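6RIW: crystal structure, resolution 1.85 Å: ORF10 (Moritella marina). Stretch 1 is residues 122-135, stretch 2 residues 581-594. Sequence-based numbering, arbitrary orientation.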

ATOM      1  N   LEU A 122       3.430  -1.115   3.663  1.00 17.12           N
ATOM      2  CA  LEU A 122       4.212  -0.487   2.595  1.00 17.19           C
ATOM      3  C   LEU A 122       3.979  -1.193   1.263  1.00 18.86           C
ATOM      4  O   LEU A 122       3.881  -2.419   1.206  1.00 22.37           O
ATOM      5  CB  LEU A 122       5.711  -0.558   2.920  1.00 17.88           C
ATOM      6  CG  LEU A 122       6.200   0.334   4.053  1.00 20.85           C
ATOM      7  CD1 LEU A 122       7.580  -0.100   4.581  1.00 18.53           C
ATOM      8  CD2 LEU A 122       6.226   1.785   3.576  1.00 23.29           C
ATOM      9  N   SER A 123       3.922  -0.419   0.179  1.00 16.51           N
ATOM     10  CA  SER A 123       3.863  -0.988  -1.163  1.00 16.97           C
ATOM     11  C   SER A 123       5.248  -1.113  -1.773  1.00 19.11           C
ATOM     12  O   SER A 123       5.439  -0.735  -2.931  1.00 18.01           O
ATOM     13  CB  SER A 123       2.958  -0.126  -2.050  1.00 18.85           C
ATOM     14  OG  SER A 123       1.610  -0.253  -1.636  1.00 24.82           O
ATOM     15  N   PHE A 124       6.230  -1.609  -1.008  1.00 15.16           N
ATOM     16  CA  PHE A 124       7.617  -1.737  -1.460  1.00 14.92           C
ATOM     17  C   PHE A 124       7.974  -3.193  -1.718  1.00 14.26           C
ATOM     18  O   PHE A 124       7.397  -4.093  -1.105  1.00 14.17           O
ATOM     19  CB  PHE A 124       8.586  -1.242  -0.388  1.00 14.74           C
ATOM     20  CG  PHE A 124       8.628   0.252  -0.196  1.00 18.62           C
ATOM     21  CD1 PHE A 124       7.989   1.116  -1.058  1.00 21.38           C
ATOM     22  CD2 PHE A 124       9.346   0.767   0.876  1.00 18.85           C
ATOM     23  CE1 PHE A 124       8.065   2.484  -0.856  1.00 21.44           C
ATOM     24  CE2 PHE A 124       9.431   2.129   1.087  1.00 23.78           C
ATOM     25  CZ  PHE A 124       8.788   2.990   0.208  1.00 21.47           C
ATOM     26  N   PRO A 125       8.994  -3.453  -2.537  1.00 12.89           N
ATOM     27  CA  PRO A 125       9.531  -4.819  -2.646  1.00 13.12           C
ATOM     28  C   PRO A 125       9.875  -5.371  -1.269  1.00 13.00           C
ATOM     29  O   PRO A 125      10.291  -4.633  -0.376  1.00 12.23           O
ATOM     30  CB  PRO A 125      10.791  -4.644  -3.494  1.00 12.50           C
ATOM     31  CG  PRO A 125      10.484  -3.385  -4.372  1.00 14.00           C
ATOM     32  CD  PRO A 125       9.644  -2.498  -3.452  1.00 13.14           C
ATOM     33  N   THR A 126       9.728  -6.682  -1.122  1.00 13.16           N
ATOM     34  CA  THR A 126      10.135  -7.374   0.093  1.00 11.44           C
ATOM     35  C   THR A 126      11.323  -8.271  -0.212  1.00 12.87           C
ATOM     36  O   THR A 126      11.724  -8.457  -1.368  1.00 11.26           O
ATOM     37  CB  THR A 126       9.000  -8.215   0.686  1.00 14.05           C
ATOM     38  OG1 THR A 126       8.712  -9.311  -0.191  1.00 13.38           O
ATOM     39  CG2 THR A 126       7.726  -7.370   0.933  1.00 13.25           C
ATOM     40  N   LYS A 127      11.892  -8.861   0.846  1.00 11.35           N
ATOM     41  CA  LYS A 127      13.027  -9.742   0.612  1.00 13.57           C
ATOM     42  C   LYS A 127      12.620 -10.946  -0.232  1.00 15.98           C
ATOM     43  O   LYS A 127      13.419 -11.427  -1.045  1.00 14.89           O
ATOM     44  CB  LYS A 127      13.639 -10.178   1.951  1.00 13.48           C
ATOM     45  CG  LYS A 127      14.142  -9.001   2.796  1.00 14.36           C
ATOM     46  CD  LYS A 127      14.909  -9.515   4.043  1.00 18.04           C
ATOM     47  CE  LYS A 127      13.947 -10.239   5.002  1.00 19.75           C
ATOM     48  NZ  LYS A 127      12.887  -9.338   5.613  1.00 18.02           N
ATOM     49  N   SER A 128      11.355 -11.379  -0.126  1.00 13.62           N
ATOM     50  CA  SER A 128      10.880 -12.513  -0.907  1.00 13.18           C
ATOM     51  C   SER A 128      10.410 -12.115  -2.301  1.00 11.47           C
ATOM     52  O   SER A 128      10.629 -12.864  -3.257  1.00 13.50           O
ATOM     53  CB  SER A 128       9.740 -13.228  -0.172  1.00 15.70           C
ATOM     54  OG  SER A 128      10.191 -13.710   1.090  1.00 15.66           O
ATOM     55  N   SER A 129       9.723 -10.980  -2.445  1.00 11.37           N
ATOM     56  CA  SER A 129       9.222 -10.630  -3.785  1.00 12.71           C
ATOM     57  C   SER A 129      10.369 -10.448  -4.785  1.00 11.79           C
ATOM     58  O   SER A 129      10.219 -10.784  -5.968  1.00 11.61           O
ATOM     59  CB  SER A 129       8.317  -9.390  -3.716  1.00 10.33           C
ATOM     60  OG  SER A 129       9.037  -8.189  -3.471  1.00 11.89           O
ATOM     61  N   ASN A 130      11.532  -9.970  -4.315  1.00 11.33           N
ATOM     62  CA  ASN A 130      12.723  -9.855  -5.158  1.00 12.24           C
ATOM     63  C   ASN A 130      13.030 -11.159  -5.875  1.00 13.37           C
ATOM     64  O   ASN A 130      13.418 -11.156  -7.049  1.00 11.68           O
ATOM     65  CB  ASN A 130      13.953  -9.467  -4.320  1.00 11.09           C
ATOM     66  CG  ASN A 130      13.946  -8.040  -3.832  1.00 14.98           C
ATOM     67  OD1 ASN A 130      13.241  -7.176  -4.354  1.00 14.51           O
ATOM     68  ND2 ASN A 130      14.758  -7.780  -2.809  1.00 13.05           N
ATOM     69  N   GLN A 131      12.867 -12.293  -5.182  1.00 12.53           N
ATOM     70  CA  GLN A 131      13.262 -13.574  -5.760  1.00 13.60           C
ATOM     71  C   GLN A 131      12.449 -13.912  -7.000  1.00 12.52           C
ATOM     72  O   GLN A 131      12.922 -14.661  -7.866  1.00 14.17           O
ATOM     73  CB  GLN A 131      13.106 -14.707  -4.732  1.00 14.90           C
ATOM     74  CG  GLN A 131      14.005 -14.615  -3.509  1.00 13.78           C
ATOM     75  CD  GLN A 131      15.354 -15.297  -3.728  1.00 16.02           C
ATOM     76  OE1 GLN A 131      15.630 -15.821  -4.809  1.00 18.21           O
ATOM     77  NE2 GLN A 131      16.204 -15.281  -2.695  1.00 18.51           N
ATOM     78  N   LEU A 132      11.243 -13.368  -7.113  1.00  9.37           N
ATOM     79  CA  LEU A 132      10.361 -13.686  -8.229  1.00 11.24           C
ATOM     80  C   LEU A 132      10.647 -12.872  -9.482  1.00 12.01           C
ATOM     81  O   LEU A 132      10.169 -13.254 -10.550  1.00 12.57           O
ATOM     82  CB  LEU A 132       8.892 -13.476  -7.816  1.00 12.36           C
ATOM     83  CG  LEU A 132       8.389 -14.402  -6.696  1.00 13.75           C
ATOM     84  CD1 LEU A 132       7.089 -13.881  -6.079  1.00 13.53           C
ATOM     85  CD2 LEU A 132       8.177 -15.798  -7.212  1.00 13.98           C
ATOM     86  N   PHE A 133      11.410 -11.778  -9.395  1.00 12.08           N
ATOM     87  CA  PHE A 133      11.547 -10.882 -10.542  1.00 11.12           C
ATOM     88  C   PHE A 133      12.991 -10.624 -10.955  1.00 10.08           C
ATOM     89  O   PHE A 133      13.252 -10.405 -12.138  1.00 11.95           O
ATOM     90  CB  PHE A 133      10.834  -9.561 -10.251  1.00 10.57           C
ATOM     91  CG  PHE A 133       9.386  -9.761  -9.937  1.00  8.65           C
ATOM     92  CD1 PHE A 133       8.528 -10.259 -10.924  1.00 11.06           C
ATOM     93  CD2 PHE A 133       8.891  -9.533  -8.655  1.00 10.48           C
ATOM     94  CE1 PHE A 133       7.184 -10.497 -10.626  1.00 12.32           C
ATOM     95  CE2 PHE A 133       7.559  -9.744  -8.350  1.00 11.67           C
ATOM     96  CZ  PHE A 133       6.695 -10.235  -9.321  1.00 12.44           C
ATOM     97  N   MET A 134      13.928 -10.636 -10.013  1.00 11.55           N
ATOM     98  CA  MET A 134      15.324 -10.375 -10.372  1.00 11.57           C
ATOM     99  C   MET A 134      15.829 -11.224 -11.538  1.00 12.92           C
ATOM    100  O   MET A 134      16.594 -10.693 -12.364  1.00 14.23           O
ATOM    101  CB  MET A 134      16.237 -10.601  -9.154  1.00 13.24           C
ATOM    102  CG  MET A 134      16.167  -9.579  -8.053  1.00 14.64           C
ATOM    103  SD  MET A 134      16.080  -7.841  -8.570  1.00 18.17           S
ATOM    104  CE  MET A 134      15.240  -7.150  -7.140  1.00 15.95           C
ATOM    105  N   PRO A 135      15.498 -12.512 -11.655  1.00 14.05           N
ATOM    106  CA  PRO A 135      16.065 -13.292 -12.764  1.00 15.18           C
ATOM    107  C   PRO A 135      15.649 -12.785 -14.135  1.00 15.58           C
ATOM    108  O   PRO A 135      16.375 -13.030 -15.096  1.00 13.92           O
ATOM    109  CB  PRO A 135      15.537 -14.710 -12.510  1.00 15.14           C
ATOM    110  CG  PRO A 135      15.263 -14.760 -11.064  1.00 16.28           C
ATOM    111  CD  PRO A 135      14.723 -13.378 -10.740  1.00 15.93           C
ATOM    112  N   ALA A 581      -7.018   3.032  -5.226  1.00  9.89           N
ATOM    113  CA  ALA A 581      -6.966   1.580  -5.309  1.00  9.88           C
ATOM    114  C   ALA A 581      -5.758   1.160  -6.132  1.00 12.74           C
ATOM    115  O   ALA A 581      -5.595   1.599  -7.272  1.00 11.10           O
ATOM    116  CB  ALA A 581      -8.254   1.044  -5.938  1.00 10.73           C
ATOM    117  N   MET A 582      -4.893   0.334  -5.554  1.00 12.58           N
ATOM    118  CA  MET A 582      -3.669  -0.022  -6.257  1.00 12.76           C
ATOM    119  C   MET A 582      -3.060  -1.225  -5.561  1.00 13.10           C
ATOM    120  O   MET A 582      -3.483  -1.617  -4.472  1.00 12.82           O
ATOM    121  CB  MET A 582      -2.689   1.160  -6.294  1.00 13.82           C
ATOM    122  CG  MET A 582      -2.404   1.765  -4.895  1.00 12.94           C
ATOM    123  SD  MET A 582      -1.202   0.808  -3.905  1.00 19.72           S
ATOM    124  CE  MET A 582       0.355   1.456  -4.596  1.00 16.25           C
ATOM    125  N   GLY A 583      -2.097  -1.844  -6.241  1.00 13.63           N
ATOM    126  CA  GLY A 583      -1.129  -2.719  -5.621  1.00 16.79           C
ATOM    127  C   GLY A 583       0.256  -2.200  -5.980  1.00 17.87           C
ATOM    128  O   GLY A 583       0.396  -1.180  -6.666  1.00 16.02           O
ATOM    129  N   MET A 584       1.283  -2.901  -5.509  1.00 16.93           N
ATOM    130  CA  MET A 584       2.620  -2.350  -5.741  1.00 16.55           C
ATOM    131  C   MET A 584       2.942  -2.339  -7.233  1.00 13.20           C
ATOM    132  O   MET A 584       2.480  -3.191  -8.004  1.00 16.38           O
ATOM    133  CB  MET A 584       3.696  -3.111  -4.943  1.00 18.84           C
ATOM    134  CG  MET A 584       3.990  -4.534  -5.350  1.00 22.45           C
ATOM    135  SD  MET A 584       5.682  -5.067  -4.820  1.00 33.79           S
ATOM    136  CE  MET A 584       6.679  -3.962  -5.723  1.00 11.87           C
ATOM    137  N   GLU A 585       3.676  -1.317  -7.648  1.00 14.41           N
ATOM    138  CA  GLU A 585       4.275  -1.299  -8.975  1.00 13.88           C
ATOM    139  C   GLU A 585       5.369  -2.354  -8.988  1.00 13.93           C
ATOM    140  O   GLU A 585       6.418  -2.169  -8.367  1.00 12.57           O
ATOM    141  CB  GLU A 585       4.842   0.086  -9.271  1.00 15.26           C
ATOM    142  CG  GLU A 585       5.589   0.191 -10.609  1.00 16.11           C
ATOM    143  CD  GLU A 585       4.774  -0.364 -11.774  1.00 24.51           C
ATOM    144  OE1 GLU A 585       3.903   0.379 -12.301  1.00 19.16           O
ATOM    145  OE2 GLU A 585       5.014  -1.537 -12.173  1.00 21.21           O
ATOM    146  N   LEU A 586       5.106  -3.477  -9.647  1.00 12.57           N
ATOM    147  CA  LEU A 586       6.086  -4.554  -9.679  1.00 13.09           C
ATOM    148  C   LEU A 586       7.381  -4.143 -10.371  1.00 14.17           C
ATOM    149  O   LEU A 586       8.429  -4.757 -10.105  1.00 12.95           O
ATOM    150  CB  LEU A 586       5.462  -5.762 -10.364  1.00 11.40           C
ATOM    151  CG  LEU A 586       4.236  -6.369  -9.635  1.00 12.26           C
ATOM    152  CD1 LEU A 586       3.594  -7.449 -10.525  1.00 13.36           C
ATOM    153  CD2 LEU A 586       4.628  -6.959  -8.278  1.00 13.58           C
ATOM    154  N   GLU A 587       7.346  -3.121 -11.255  1.00 13.98           N
ATOM    155  CA  GLU A 587       8.585  -2.637 -11.868  1.00 12.98           C
ATOM    156  C   GLU A 587       9.538  -2.011 -10.855  1.00 14.12           C
ATOM    157  O   GLU A 587      10.711  -1.776 -11.190  1.00 11.98           O
ATOM    158  CB  GLU A 587       8.292  -1.634 -13.003  1.00 13.88           C
ATOM    159  CG  GLU A 587       7.579  -2.287 -14.187  1.00 17.28           C
ATOM    160  CD  GLU A 587       7.416  -1.338 -15.382  1.00 25.19           C
ATOM    161  OE1 GLU A 587       7.608  -0.109 -15.224  1.00 25.54           O
ATOM    162  OE2 GLU A 587       7.087  -1.828 -16.477  1.00 22.01           O
ATOM    163  N   LEU A 588       9.091  -1.773  -9.620  1.00 12.92           N
ATOM    164  CA  LEU A 588      10.013  -1.284  -8.601  1.00 10.99           C
ATOM    165  C   LEU A 588      11.166  -2.249  -8.311  1.00 12.67           C
ATOM    166  O   LEU A 588      12.192  -1.819  -7.755  1.00 11.10           O
ATOM    167  CB  LEU A 588       9.252  -0.993  -7.298  1.00 12.56           C
ATOM    168  CG  LEU A 588       8.279   0.205  -7.318  1.00 14.98           C
ATOM    169  CD1 LEU A 588       7.630   0.342  -5.945  1.00 17.08           C
ATOM    170  CD2 LEU A 588       8.997   1.474  -7.715  1.00 17.55           C
ATOM    171  N   HIS A 589      11.019  -3.534  -8.650  1.00 12.29           N
ATOM    172  CA  HIS A 589      12.115  -4.486  -8.481  1.00 11.84           C
ATOM    173  C   HIS A 589      13.284  -4.180  -9.404  1.00 12.28           C
ATOM    174  O   HIS A 589      14.396  -4.655  -9.154  1.00 12.57           O
ATOM    175  CB  HIS A 589      11.610  -5.919  -8.709  1.00 11.85           C
ATOM    176  CG  HIS A 589      10.604  -6.344  -7.679  1.00 12.21           C
ATOM    177  ND1 HIS A 589       9.244  -6.265  -7.892  1.00 11.81           N
ATOM    178  CD2 HIS A 589      10.764  -6.820  -6.419  1.00 10.67           C
ATOM    179  CE1 HIS A 589       8.603  -6.675  -6.804  1.00 11.19           C
ATOM    180  NE2 HIS A 589       9.502  -7.033  -5.901  1.00 11.51           N
ATOM    181  N   GLN A 590      13.058  -3.377 -10.448  1.00 12.71           N
ATOM    182  CA  GLN A 590      14.154  -3.026 -11.338  1.00 12.93           C
ATOM    183  C   GLN A 590      15.202  -2.174 -10.638  1.00 12.33           C
ATOM    184  O   GLN A 590      16.359  -2.175 -11.061  1.00 13.88           O
ATOM    185  CB  GLN A 590      13.608  -2.304 -12.579  1.00 14.64           C
ATOM    186  CG  GLN A 590      12.754  -3.211 -13.447  1.00 11.92           C
ATOM    187  CD  GLN A 590      11.984  -2.447 -14.506  1.00 18.41           C
ATOM    188  OE1 GLN A 590      12.322  -1.315 -14.816  1.00 18.80           O
ATOM    189  NE2 GLN A 590      10.951  -3.072 -15.075  1.00 19.28           N
ATOM    190  N   TYR A 591      14.827  -1.451  -9.578  1.00 13.68           N
ATOM    191  CA  TYR A 591      15.796  -0.590  -8.913  1.00 14.45           C
ATOM    192  C   TYR A 591      16.893  -1.408  -8.229  1.00 14.22           C
ATOM    193  O   TYR A 591      18.094  -1.158  -8.430  1.00 15.15           O
ATOM    194  CB  TYR A 591      15.101   0.331  -7.915  1.00 17.52           C
ATOM    195  CG  TYR A 591      16.117   1.157  -7.188  1.00 18.65           C
ATOM    196  CD1 TYR A 591      16.886   2.088  -7.870  1.00 20.17           C
ATOM    197  CD2 TYR A 591      16.349   0.969  -5.830  1.00 20.65           C
ATOM    198  CE1 TYR A 591      17.870   2.823  -7.216  1.00 22.81           C
ATOM    199  CE2 TYR A 591      17.315   1.703  -5.167  1.00 22.18           C
ATOM    200  CZ  TYR A 591      18.070   2.627  -5.869  1.00 23.44           C
ATOM    201  OH  TYR A 591      19.031   3.347  -5.208  1.00 26.17           O
ATOM    202  N   ARG A 592      16.514  -2.380  -7.399  1.00 12.50           N
ATOM    203  CA  ARG A 592      17.543  -3.282  -6.873  1.00 13.10           C
ATOM    204  C   ARG A 592      18.149  -4.130  -7.991  1.00 13.18           C
ATOM    205  O   ARG A 592      19.331  -4.502  -7.927  1.00 13.01           O
ATOM    206  CB  ARG A 592      16.973  -4.179  -5.767  1.00 13.55           C
ATOM    207  CG  ARG A 592      18.064  -5.073  -5.151  1.00 14.90           C
ATOM    208  CD  ARG A 592      17.625  -5.817  -3.900  1.00 13.56           C
ATOM    209  NE  ARG A 592      18.729  -6.685  -3.471  1.00 14.73           N
ATOM    210  CZ  ARG A 592      18.897  -7.143  -2.232  1.00 16.32           C
ATOM    211  NH1 ARG A 592      18.033  -6.826  -1.285  1.00 16.45           N
ATOM    212  NH2 ARG A 592      19.941  -7.917  -1.945  1.00 13.81           N
ATOM    213  N   GLY A 593      17.362  -4.437  -9.024  1.00 11.70           N
ATOM    214  CA  GLY A 593      17.916  -5.087 -10.200  1.00 12.54           C
ATOM    215  C   GLY A 593      19.136  -4.367 -10.743  1.00 14.91           C
ATOM    216  O   GLY A 593      20.075  -5.003 -11.229  1.00 13.56           O
ATOM    217  N   ARG A 594      19.147  -3.036 -10.655  1.00 11.57           N
ATOM    218  CA  ARG A 594      20.340  -2.265 -11.013  1.00 13.60           C
ATOM    219  C   ARG A 594      21.381  -2.274  -9.891  1.00 14.84           C
ATOM    220  O   ARG A 594      22.557  -2.604 -10.104  1.00 12.41           O
ATOM    221  CB  ARG A 594      19.924  -0.828 -11.348  1.00 16.43           C
ATOM    222  CG  ARG A 594      21.078   0.181 -11.425  1.00 16.52           C
ATOM    223  CD  ARG A 594      20.677   1.633 -11.126  1.00 19.33           C
ATOM    224  NE  ARG A 594      21.906   2.386 -10.862  1.00 20.93           N
ATOM    225  CZ  ARG A 594      22.648   2.974 -11.794  1.00 20.58           C
ATOM    226  NH1 ARG A 594      22.262   2.953 -13.056  1.00 17.92           N
ATOM    227  NH2 ARG A 594      23.782   3.585 -11.454  1.00 22.13           N
TER

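This is a mostly apolar packing contact built around one buried histidine, whose ring is gripped on both faces and tied at its edge by a single hydrogen bond between the stretches. The two pieces, more than 450 residues apart in sequence, bury 645 Å² in all, and His589 gives up the largest share.

His589 points toward stretch 1 and sits as a knob among Ser129, Asn130, Phe133 and Met134, a hole on the surface of the helix. Both ring nitrogens are used. His589 ND1 donates to Leu586 O of its own stretch at 2.8 Å, which fixes the ring and leaves His589 NE2 facing across the gap, where it lies 2.7 Å from Ser129 OG in a hydrogen bond that either partner could donate. Asn130 OD1 also lies at the ring edge, 3.2 Å from His589 CD2, so the edge meets polar atoms while the faces meet carbon. Over one face, Pro125 CG stands 4.2 Å from the centroid of the His589 ring in a CH-pi contact; over the opposite face comes Phe133, its CD2 3.4 Å from His589 ND1, the two ring planes inclined at 39°.

The serine is itself held in place. Thr126 N donates to Ser129 OG at 2.9 Å, and Ser129 N returns a bond to Thr126 OG1 at 3.0 Å, a capping bond at the turn into the helix. A short hydroxyl side chain suits this place, since one oxygen meets both the capping turn and the histidine.

Further van der Waals contacts extend the packing around this center. Pro125 CD touches Met584 CE and Pro125 CG touches Leu588 CB, each at 4.0 Å, so the compact proline ring serves three neighbors. Earlier in stretch 2, Met582 CE reaches Ser123 OG at 3.6 Å, and Met584 CB lies 3.6 Å from Ser123 O. Phe133 CZ meets Leu586 CD2 at 4.0 Å.

Where the helices cross, their axes come within 9.4 Å at 70°, and Met134 fills the space between them. Its CA-to-CB bond points sideways, but the flexible chain brings CE to 3.3 Å from His589 O and 3.7 Å from Arg592 CB. Met134 SD lies 3.7 Å from Gly593 N, an approach to backbone on a residue without a side chain. Arg592 CD lies 3.6 Å from Asn130 ND2, with the guanidinium close by as well, its nitrogens hydrogen-bonded outside the two stretches.

The rule to read here is to satisfy a buried polar ring at its edge and pack its faces with carbon.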